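Local coordinates for kojibiose phosphorylase (Gut metagenome, PDB 6W0P), which is a carbohydrate-active enzyme of glycoside hydrolase family 65, with a helical catalytic domain between an N-terminal beta-sandwich domain and a C-terminal beta domain, at residues V423-Y428 with M594-E599. Residues are numbered along the deposited sequence; the frame is centred on the assembly and turned at random. Where two conformers were deposited one is given.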
loop_
_atom_site.group_PDB
_atom_site.type_symbol
_atom_site.label_atom_id
_atom_site.label_comp_id
_atom_site.label_asym_id
_atom_site.label_seq_id
_atom_site.Cartn_x
_atom_site.Cartn_y
_atom_site.Cartn_z
ATOM N N VAL A 423 17.390 17.301 10.034
ATOM C CA VAL A 423 17.415 18.790 10.169
ATOM C C VAL A 423 18.047 19.151 11.519
ATOM O O VAL A 423 18.913 20.020 11.525
ATOM C CB VAL A 423 16.038 19.442 9.921
ATOM C CG1 VAL A 423 16.095 20.953 10.058
ATOM C CG2 VAL A 423 15.503 19.078 8.534
ATOM N N PHE A 424 17.707 18.477 12.618
ATOM C CA PHE A 424 18.354 18.743 13.929
ATOM C C PHE A 424 19.878 18.618 13.758
ATOM O O PHE A 424 20.617 19.578 14.088
ATOM C CB PHE A 424 17.857 17.810 15.027
ATOM C CG PHE A 424 18.975 17.410 15.955
ATOM C CD1 PHE A 424 19.624 18.361 16.731
ATOM C CD2 PHE A 424 19.404 16.099 16.026
ATOM C CE1 PHE A 424 20.705 18.013 17.529
ATOM C CE2 PHE A 424 20.474 15.747 16.836
ATOM C CZ PHE A 424 21.125 16.702 17.589
ATOM N N TYR A 425 20.348 17.498 13.200
ATOM C CA TYR A 425 21.798 17.223 13.036
ATOM C C TYR A 425 22.470 18.268 12.132
ATOM O O TYR A 425 23.605 18.607 12.421
ATOM C CB TYR A 425 22.044 15.819 12.491
ATOM C CG TYR A 425 23.493 15.435 12.509
ATOM C CD1 TYR A 425 24.079 14.927 13.647
ATOM C CD2 TYR A 425 24.290 15.593 11.382
ATOM C CE1 TYR A 425 25.415 14.568 13.669
ATOM C CE2 TYR A 425 25.628 15.253 11.392
ATOM C CZ TYR A 425 26.197 14.736 12.540
ATOM O OH TYR A 425 27.515 14.369 12.560
ATOM N N ALA A 426 21.840 18.687 11.032
ATOM C CA ALA A 426 22.363 19.756 10.155
ATOM C C ALA A 426 22.563 21.040 10.972
ATOM O O ALA A 426 23.649 21.624 10.863
ATOM C CB ALA A 426 21.452 19.990 8.968
ATOM N N ILE A 427 21.574 21.453 11.781
ATOM C CA ILE A 427 21.693 22.683 12.615
ATOM C C ILE A 427 22.926 22.532 13.508
ATOM O O ILE A 427 23.795 23.443 13.477
ATOM C CB ILE A 427 20.409 22.947 13.413
ATOM C CG1 ILE A 427 19.266 23.412 12.510
ATOM C CG2 ILE A 427 20.655 23.930 14.546
ATOM C CD1 ILE A 427 17.893 23.216 13.131
ATOM N N TYR A 428 23.006 21.418 14.240
ATOM C CA TYR A 428 24.127 21.030 15.131
ATOM C C TYR A 428 25.465 21.013 14.373
ATOM O O TYR A 428 26.450 21.600 14.845
ATOM C CB TYR A 428 23.825 19.672 15.755
ATOM C CG TYR A 428 24.996 18.994 16.411
ATOM C CD1 TYR A 428 25.447 19.373 17.667
ATOM C CD2 TYR A 428 25.644 17.942 15.782
ATOM C CE1 TYR A 428 26.529 18.743 18.268
ATOM C CE2 TYR A 428 26.714 17.292 16.377
ATOM C CZ TYR A 428 27.161 17.696 17.620
ATOM O OH TYR A 428 28.216 17.018 18.171
ATOM N N MET A 594 26.514 6.007 14.598
ATOM C CA MET A 594 27.901 5.869 15.069
ATOM C C MET A 594 28.806 6.720 14.171
ATOM O O MET A 594 29.667 7.432 14.715
ATOM C CB MET A 594 28.305 4.400 15.112
ATOM C CG MET A 594 27.531 3.648 16.194
ATOM S SD MET A 594 28.236 2.059 16.697
ATOM C CE MET A 594 29.565 2.662 17.744
ATOM N N PHE A 595 28.541 6.776 12.856
ATOM C CA PHE A 595 29.271 7.685 11.931
ATOM C C PHE A 595 29.011 9.152 12.309
ATOM O O PHE A 595 29.985 9.919 12.389
ATOM C CB PHE A 595 28.833 7.457 10.488
ATOM C CG PHE A 595 29.253 8.540 9.533
ATOM C CD1 PHE A 595 30.579 8.672 9.152
ATOM C CD2 PHE A 595 28.313 9.365 8.940
ATOM C CE1 PHE A 595 30.968 9.649 8.255
ATOM C CE2 PHE A 595 28.700 10.346 8.034
ATOM C CZ PHE A 595 30.026 10.495 7.709
ATOM N N LEU A 596 27.741 9.532 12.530
ATOM C CA LEU A 596 27.354 10.967 12.703
ATOM C C LEU A 596 27.963 11.508 14.002
ATOM O O LEU A 596 28.037 12.756 14.175
ATOM C CB LEU A 596 25.832 11.134 12.688
ATOM C CG LEU A 596 25.114 10.794 11.378
ATOM C CD1 LEU A 596 23.605 10.884 11.574
ATOM C CD2 LEU A 596 25.553 11.706 10.226
ATOM N N TYR A 597 28.360 10.596 14.883
ATOM C CA TYR A 597 28.904 10.870 16.235
ATOM C C TYR A 597 30.153 10.018 16.485
ATOM O O TYR A 597 30.375 9.572 17.648
ATOM C CB TYR A 597 27.799 10.640 17.264
ATOM C CG TYR A 597 26.752 11.718 17.277
ATOM C CD1 TYR A 597 26.986 12.964 17.841
ATOM C CD2 TYR A 597 25.513 11.474 16.724
ATOM C CE1 TYR A 597 26.006 13.949 17.841
ATOM C CE2 TYR A 597 24.523 12.437 16.722
ATOM C CZ TYR A 597 24.767 13.676 17.279
ATOM O OH TYR A 597 23.741 14.568 17.241
ATOM N N MET A 598 30.974 9.830 15.451
ATOM C CA MET A 598 32.199 8.975 15.482
ATOM C C MET A 598 33.114 9.407 16.643
ATOM O O MET A 598 33.783 8.533 17.229
ATOM C CB MET A 598 32.970 9.054 14.156
ATOM C CG MET A 598 33.448 10.461 13.787
ATOM S SD MET A 598 34.457 10.547 12.277
ATOM C CE MET A 598 33.414 9.676 11.106
ATOM N N GLU A 599 33.124 10.704 16.981
ATOM C CA GLU A 599 34.024 11.267 18.032
ATOM C C GLU A 599 33.702 10.683 19.419
ATOM O O GLU A 599 34.600 10.688 20.251
ATOM C CB GLU A 599 34.021 12.804 18.036
ATOM C CG GLU A 599 32.797 13.474 18.668
ATOM C CD GLU A 599 31.663 13.772 17.702
ATOM O OE1 GLU A 599 31.703 13.246 16.537
ATOM O OE2 GLU A 599 30.724 14.507 18.104
HETATM O O HOH W 1 29.098 14.932 16.171
#
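Tyr425, Tyr428 and Tyr597 form an aromatic cluster between helix 418-434 and segment 594-599, which runs from helix 590-596 into the turn that follows, inside the helical catalytic domain, the (alpha/alpha)6 barrel of family 65. The Tyr425 ring turns its edge to one face of Tyr597 in an offset edge-to-face pair, planes at 83° and centroids 5.4 Å apart; its CE1 lies over that face, shifted toward the rim. The Tyr428 ring meets Tyr597 obliquely instead, with CE2 and CZ against CE1 of Tyr597. Tyr597 thus reaches in among three aromatic residues of one helix, since its OH also lies 3.4 Å from CZ of Phe424. Lys495, on helix 487-504, makes a cation-pi contact with the Tyr597 ring.

Leu596 supplies the aliphatic packing. Leu596 CD2 sits over one face of the Tyr425 ring, 4.2 Å from its centroid, a CH-pi contact, while CB lies against CE1 and CZ of the same ring.

The carbonyl oxygen of Leu596 is gripped by two donors, Tyr425 OH and a water. A chi1 of -171° sets CG of Tyr425 anti to the backbone N, and at the far end of the ring the hydroxyl donates to Leu596 O. At 2.3 Å from Tyr425 OH to Leu596 O, the modelled bond is implausibly short, and its exact length is doubtful. The same oxygen accepts from the water, which takes a bond from Tyr428 OH and donates its other hydrogen to Glu599 OE2. Tyr428 and Glu599 point tip to tip, ring and carboxylate nearly coplanar, with the water bridging them: its oxygen is 3.0 Å from Tyr428 OH and 2.6 Å from Glu599 OE2.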